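Local coordinates for hydrogenase expression/formation protein HypE (Desulfovibrio vulgaris subsp. vulgaris, PDB 2Z1U) that binds ATP and magnesium and probably dehydrates a carbamoyl group in an ATP-dependent step that supplies the cyanide ligands of [NiFe]-hydrogenases, at residues P62-P66 / G67-G71; G101-M104 / D105-E108; A227-L230 / N231-G235. All blocks are in the same frame, centred on the assembly; numbering follows the deposited sequence.

Contact 1 of 3, residues P62-P66 / G67-G71; sequences PIFFP and GGDIG
Residues 62-66 and 67-71 run back against each other as a tight antiparallel hairpin, with F65 and G68 as its hydrogen-bonded pair, F64 and D69 as the non-hydrogen-bonded pair, and a type II turn through P66 and G67 at its tip. F65 N gives a bond to G68 O at 3.3 Å, and G68 N returns one to F65 O. At the open end I70 N bonds to I63 O at 3.0 Å. The phi of G67 is positive (90°), a value that favours glycine at the third position of this turn. On one face of the hairpin, the ring of F65 folds across onto the opposite strand: a chi1 of 38° swings it back over the hairpin, and G68 O comes to lie 3.6 Å above the ring plane, over the centre. The ring also meets H177 almost at right angles. On the other face, F64 and D69 lie side by side, F64 CD1 3.5 Å from D69 CB, with ring and carboxylate planes 85° apart. I63 and I70 touch through their branch methyls, CG2 to CG2 at 3.5 Å, and both also reach V110 on helix 104-121. D69 is the N-cap of helix 70-83: OD1 takes a weak bond from G71 N at 2.9 Å and a further one from T72 N, while OD2 bonds S113. The strand thus passes straight into the helix, and the buried carboxylate is held at both oxygens; S113 and the helix start would probably favour its charged form. R109 makes a cation-pi contact with F64 and adds positive charge to that same side of the hairpin.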
loop_
_atom_site.group_PDB
_atom_site.type_symbol
_atom_site.label_atom_id
_atom_site.label_comp_id
_atom_site.label_asym_id
_atom_site.label_seq_id
_atom_site.Cartn_x
_atom_site.Cartn_y
_atom_site.Cartn_z
ATOM N N PRO A 62 -9.476 16.882 9.159
ATOM C CA PRO A 62 -8.790 16.350 10.341
ATOM C C PRO A 62 -8.807 14.819 10.434
ATOM O O PRO A 62 -9.537 14.156 9.693
ATOM C CB PRO A 62 -9.586 16.955 11.502
ATOM C CG PRO A 62 -10.964 17.094 10.965
ATOM C CD PRO A 62 -10.805 17.434 9.505
ATOM N N ILE A 63 -8.010 14.284 11.355
ATOM C CA ILE A 63 -7.849 12.842 11.519
ATOM C C ILE A 63 -9.098 12.243 12.136
ATOM O O ILE A 63 -9.491 11.131 11.775
ATOM C CB ILE A 63 -6.617 12.508 12.412
ATOM C CG1 ILE A 63 -5.323 12.955 11.734
ATOM C CG2 ILE A 63 -6.574 11.028 12.776
ATOM C CD1 ILE A 63 -4.062 12.584 12.526
ATOM N N PHE A 64 -9.697 12.988 13.067
ATOM C CA PHE A 64 -10.931 12.593 13.754
ATOM C C PHE A 64 -12.075 13.539 13.381
ATOM O O PHE A 64 -11.889 14.759 13.315
ATOM C CB PHE A 64 -10.728 12.555 15.286
ATOM C CG PHE A 64 -9.645 11.582 15.740
ATOM C CD1 PHE A 64 -9.902 10.214 15.831
ATOM C CD2 PHE A 64 -8.370 12.040 16.069
ATOM C CE1 PHE A 64 -8.902 9.306 16.214
ATOM C CE2 PHE A 64 -7.362 11.144 16.464
ATOM C CZ PHE A 64 -7.632 9.772 16.535
ATOM N N PHE A 65 -13.253 12.962 13.137
ATOM C CA PHE A 65 -14.462 13.712 12.734
ATOM C C PHE A 65 -15.698 12.925 13.184
ATOM O O PHE A 65 -15.578 11.746 13.491
ATOM C CB PHE A 65 -14.479 13.947 11.208
ATOM C CG PHE A 65 -13.957 12.780 10.398
ATOM C CD1 PHE A 65 -14.822 11.780 9.957
ATOM C CD2 PHE A 65 -12.600 12.678 10.083
ATOM C CE1 PHE A 65 -14.341 10.698 9.208
ATOM C CE2 PHE A 65 -12.111 11.595 9.348
ATOM C CZ PHE A 65 -12.987 10.603 8.909
ATOM N N PRO A 66 -16.878 13.578 13.287
ATOM C CA PRO A 66 -18.091 12.811 13.577
ATOM C C PRO A 66 -18.273 11.630 12.621
ATOM O O PRO A 66 -18.231 11.813 11.400
ATOM C CB PRO A 66 -19.200 13.847 13.379
ATOM C CG PRO A 66 -18.555 15.125 13.783
ATOM C CD PRO A 66 -17.161 15.024 13.224
ATOM N N GLY A 67 -18.436 10.432 13.178
ATOM C CA GLY A 67 -18.742 9.238 12.391
ATOM C C GLY A 67 -17.550 8.444 11.889
ATOM O O GLY A 67 -17.724 7.386 11.279
ATOM N N GLY A 68 -16.336 8.945 12.108
ATOM C CA GLY A 68 -15.172 8.165 11.733
ATOM C C GLY A 68 -13.835 8.783 12.052
ATOM O O GLY A 68 -13.740 9.750 12.818
ATOM N N ASP A 69 -12.800 8.205 11.454
ATOM C CA ASP A 69 -11.456 8.742 11.515
ATOM C C ASP A 69 -10.634 8.162 10.365
ATOM O O ASP A 69 -11.152 7.363 9.574
ATOM C CB ASP A 69 -10.808 8.514 12.901
ATOM C CG ASP A 69 -10.742 7.036 13.312
ATOM O OD1 ASP A 69 -10.297 6.185 12.500
ATOM O OD2 ASP A 69 -11.103 6.738 14.473
ATOM N N ILE A 70 -9.368 8.569 10.257
ATOM C CA ILE A 70 -8.474 8.051 9.191
ATOM C C ILE A 70 -8.315 6.513 9.209
ATOM O O ILE A 70 -8.153 5.890 8.162
ATOM C CB ILE A 70 -7.099 8.771 9.196
ATOM C CG1 ILE A 70 -6.332 8.523 7.887
ATOM C CG2 ILE A 70 -6.274 8.385 10.435
ATOM C CD1 ILE A 70 -5.082 9.351 7.753
ATOM N N GLY A 71 -8.387 5.910 10.395
ATOM C CA GLY A 71 -8.324 4.459 10.524
ATOM C C GLY A 71 -9.569 3.759 10.019
ATOM O O GLY A 71 -9.512 2.738 9.350
#

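Contact 2 of 3, residues G101-M104 / D105-E108; sequences GLDM and DILE
L102, I106 and L107 make up the apolar centre where the loop leading out of strand 87-99 turns into helix 104-121. L102 CD2 comes within 4.0 Å of I106 CD1, the two side chains crossing at about a right angle, and its other methyl, CD1, faces L107 CB at 4.3 Å. Since L102 stands just before the N-cap and L107 four places after it, this second pair is a hydrophobic staple. M104, the first residue of the helix, joins in: bends at chi2 (-73°) and chi3 fold its chain back beside L107, which brings CE to 3.8 Å from L107 CD2. Helix 17-31 closes over these two, with L22 against M104 and L26 against L107. Moving outward, D103 lies across I106, its CB 3.8 Å from I106 CD1. D103 is the N-cap; its CG is anti to the backbone N (chi1 -176°), which turns the carboxylate toward the first turn, and OD1 accepts a weak bond from D105 N at 3.3 Å. D103 O takes another weak one, from I106 N at 3.2 Å. A good helical bond follows, E108 N to M104 O, 3.0 Å long and nearly straight at 164°. At the polar edge E108 swings its carboxylate out to a salt bridge with R29 on helix 17-31, and D105 leans toward R109 in a long, weak ion pair. D103 and D105 point the same way without their charged atoms meeting; the positive end of the helix dipole would probably offset their mutual repulsion. The bonds at the cap are weak, and the apolar contacts of L102, I106 and M104 probably share in fixing this helix start; the side chain of L107 is about 7 Å from a bound ATP.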
loop_
_atom_site.group_PDB
_atom_site.type_symbol
_atom_site.label_atom_id
_atom_site.label_comp_id
_atom_site.label_asym_id
_atom_site.label_seq_id
_atom_site.Cartn_x
_atom_site.Cartn_y
_atom_site.Cartn_z
ATOM N N GLY A 101 7.121 13.338 16.749
ATOM C CA GLY A 101 6.448 14.223 17.694
ATOM C C GLY A 101 4.970 13.929 17.892
ATOM O O GLY A 101 4.367 14.400 18.849
ATOM N N LEU A 102 4.384 13.153 16.980
ATOM C CA LEU A 102 2.965 12.808 17.035
ATOM C C LEU A 102 2.561 12.258 18.404
ATOM O O LEU A 102 3.229 11.380 18.952
ATOM C CB LEU A 102 2.629 11.791 15.934
ATOM C CG LEU A 102 1.245 11.662 15.271
ATOM C CD1 LEU A 102 0.642 10.264 15.461
ATOM C CD2 LEU A 102 0.251 12.749 15.650
ATOM N N ASP A 103 1.479 12.815 18.947
ATOM C CA ASP A 103 0.793 12.301 20.138
ATOM C C ASP A 103 0.511 10.804 19.928
ATOM O O ASP A 103 -0.159 10.416 18.971
ATOM C CB ASP A 103 -0.506 13.105 20.350
ATOM C CG ASP A 103 -1.269 12.721 21.616
ATOM O OD1 ASP A 103 -0.771 11.936 22.443
ATOM O OD2 ASP A 103 -2.397 13.241 21.799
ATOM N N MET A 104 1.051 9.976 20.816
ATOM C CA MET A 104 0.933 8.523 20.710
ATOM C C MET A 104 -0.485 8.003 20.911
ATOM O O MET A 104 -0.827 6.936 20.403
ATOM C CB MET A 104 1.847 7.836 21.720
ATOM C CG MET A 104 3.313 7.771 21.336
ATOM S SD MET A 104 3.761 6.608 20.043
ATOM C CE MET A 104 2.665 5.207 20.316
ATOM N N ASP A 105 -1.296 8.730 21.682
ATOM C CA ASP A 105 -2.692 8.337 21.861
ATOM C C ASP A 105 -3.516 8.529 20.590
ATOM O O ASP A 105 -4.491 7.813 20.377
ATOM C CB ASP A 105 -3.355 9.048 23.040
ATOM C CG ASP A 105 -4.691 8.409 23.421
ATOM O OD1 ASP A 105 -5.714 9.131 23.449
ATOM O OD2 ASP A 105 -4.718 7.177 23.673
ATOM N N ILE A 106 -3.128 9.498 19.761
ATOM C CA ILE A 106 -3.718 9.656 18.426
ATOM C C ILE A 106 -3.496 8.364 17.629
ATOM O O ILE A 106 -4.439 7.789 17.095
ATOM C CB ILE A 106 -3.152 10.892 17.671
ATOM C CG1 ILE A 106 -3.614 12.186 18.355
ATOM C CG2 ILE A 106 -3.560 10.861 16.186
ATOM C CD1 ILE A 106 -3.141 13.466 17.682
ATOM N N LEU A 107 -2.249 7.898 17.597
ATOM C CA LEU A 107 -1.894 6.661 16.905
ATOM C C LEU A 107 -2.677 5.448 17.422
ATOM O O LEU A 107 -3.231 4.691 16.627
ATOM C CB LEU A 107 -0.384 6.409 16.989
ATOM C CG LEU A 107 0.160 5.146 16.315
ATOM C CD1 LEU A 107 -0.077 5.140 14.803
ATOM C CD2 LEU A 107 1.646 5.000 16.628
ATOM N N GLU A 108 -2.727 5.277 18.743
ATOM C CA GLU A 108 -3.461 4.163 19.353
ATOM C C GLU A 108 -4.973 4.190 19.068
ATOM O O GLU A 108 -5.569 3.145 18.810
ATOM C CB GLU A 108 -3.199 4.076 20.870
ATOM C CG GLU A 108 -4.004 2.970 21.558
ATOM C CD GLU A 108 -3.393 2.475 22.854
ATOM O OE1 GLU A 108 -3.258 3.271 23.816
ATOM O OE2 GLU A 108 -3.079 1.270 22.914
#

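Contact 3 of 3, residues A227-L230 / N231-G235; sequences ATTL and NEIAG
The carboxylate of E232 lies back along the helix beside T229, with OE2 3.9 Å from T229 CA. Its two oxygens are held from outside: OE2 makes a salt bridge with R219, and OE1 a hydrogen bond with H20 of the second subunit. The chain of E232, extended beyond CG, starts over the preceding turn, where CG packs 3.1 Å from T228 O. The side chain of N231, whose modelled amide orientation is doubtful, packs on V319 and M333. All this rides on helix 225-237, a regular alpha-helix of the C-terminal PurM-like domain, which lies against strands 217-219 and 275-278 of the mixed sheet. Its i to i+4 bonds run in series: E232 N to T228 O at 2.9 Å, I233 N to T229 O at 3.0 Å and A234 N to L230 O at 2.8 Å. On the sheet side T229 and I233 point the same way, with T229 OG1 3.9 Å from I233 CD1. That hydroxyl is buried and has no partner in the model, and the side chain is built at an unusual rotation (chi1 109°), so its placement is doubtful. I233 goes on to V217 and I277. The side chain of E232 lies about 5 Å from a bound ATP, and R219 directly precedes D220, a magnesium ligand.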
loop_
_atom_site.group_PDB
_atom_site.type_symbol
_atom_site.label_atom_id
_atom_site.label_comp_id
_atom_site.label_asym_id
_atom_site.label_seq_id
_atom_site.Cartn_x
_atom_site.Cartn_y
_atom_site.Cartn_z
ATOM N N ALA A 227 -21.403 12.487 -9.183
ATOM C CA ALA A 227 -21.315 13.016 -10.547
ATOM C C ALA A 227 -20.059 12.512 -11.258
ATOM O O ALA A 227 -20.147 12.026 -12.379
ATOM C CB ALA A 227 -21.397 14.524 -10.548
ATOM N N THR A 228 -18.883 12.416 -10.606
ATOM C CA THR A 228 -17.760 12.056 -11.429
ATOM C C THR A 228 -17.588 10.497 -11.457
ATOM O O THR A 228 -17.192 9.996 -12.581
ATOM C CB THR A 228 -16.414 12.677 -11.005
ATOM O OG1 THR A 228 -16.493 14.105 -11.107
ATOM C CG2 THR A 228 -15.292 12.170 -11.898
ATOM N N THR A 229 -18.190 9.666 -10.532
ATOM C CA THR A 229 -18.250 8.213 -10.811
ATOM C C THR A 229 -19.241 7.841 -11.910
ATOM O O THR A 229 -18.973 6.900 -12.654
ATOM C CB THR A 229 -18.437 7.228 -9.572
ATOM O OG1 THR A 229 -19.747 6.656 -9.598
ATOM C CG2 THR A 229 -18.177 7.892 -8.270
ATOM N N LEU A 230 -20.372 8.560 -12.024
ATOM C CA LEU A 230 -21.284 8.322 -13.156
ATOM C C LEU A 230 -20.632 8.680 -14.501
ATOM O O LEU A 230 -20.894 8.032 -15.518
ATOM C CB LEU A 230 -22.619 9.070 -12.994
ATOM C CG LEU A 230 -23.506 8.592 -11.834
ATOM C CD1 LEU A 230 -24.741 9.470 -11.744
ATOM C CD2 LEU A 230 -23.869 7.115 -11.960
ATOM N N ASN A 231 -19.812 9.723 -14.511
ATOM C CA ASN A 231 -19.079 10.111 -15.731
ATOM C C ASN A 231 -18.038 9.044 -16.104
ATOM O O ASN A 231 -17.853 8.733 -17.291
ATOM C CB ASN A 231 -18.377 11.446 -15.528
ATOM C CG ASN A 231 -19.238 12.607 -15.891
ATOM O OD1 ASN A 231 -19.886 13.201 -15.032
ATOM N ND2 ASN A 231 -19.283 12.926 -17.169
ATOM N N GLU A 232 -17.371 8.486 -15.082
ATOM C CA GLU A 232 -16.398 7.409 -15.292
ATOM C C GLU A 232 -17.085 6.215 -15.927
ATOM O O GLU A 232 -16.635 5.702 -16.948
ATOM C CB GLU A 232 -15.747 6.966 -13.977
ATOM C CG GLU A 232 -14.910 8.024 -13.316
ATOM C CD GLU A 232 -14.356 7.535 -11.987
ATOM O OE1 GLU A 232 -13.430 8.174 -11.460
ATOM O OE2 GLU A 232 -14.807 6.488 -11.507
ATOM N N ILE A 233 -18.202 5.807 -15.334
ATOM C CA ILE A 233 -18.934 4.640 -15.802
ATOM C C ILE A 233 -19.497 4.908 -17.205
ATOM O O ILE A 233 -19.313 4.097 -18.115
ATOM C CB ILE A 233 -20.045 4.247 -14.815
ATOM C CG1 ILE A 233 -19.440 3.741 -13.489
ATOM C CG2 ILE A 233 -21.025 3.279 -15.472
ATOM C CD1 ILE A 233 -20.380 3.883 -12.273
ATOM N N ALA A 234 -20.174 6.038 -17.391
ATOM C CA ALA A 234 -20.655 6.395 -18.729
ATOM C C ALA A 234 -19.532 6.351 -19.781
ATOM O O ALA A 234 -19.732 5.825 -20.880
ATOM C CB ALA A 234 -21.359 7.752 -18.712
ATOM N N GLY A 235 -18.358 6.885 -19.437
ATOM C CA GLY A 235 -17.197 6.874 -20.326
ATOM C C GLY A 235 -16.631 5.490 -20.618
ATOM O O GLY A 235 -16.375 5.154 -21.774
#

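The three contacts come in series along the chain, each closing before the next opens. Contacts 1 and 2 both fall in the N-terminal AIR synthase-like domain, with centres 14 Å apart, and they touch: F64 CZ packs 3.8 Å from I106 O, and I63 CD1 meets I106 CG2. The hairpin that starts helix 70-83 thus leans on the beginning of helix 104-121. Contact 3 belongs to the C-terminal domain, across the chain's centre, its own centre 27 Å from that of contact 1 and 39 Å from that of contact 2. ATP lies near contacts 2 and 3, and H20 of the second subunit reaches 227-235, consistent with nucleotide sites built from both chains.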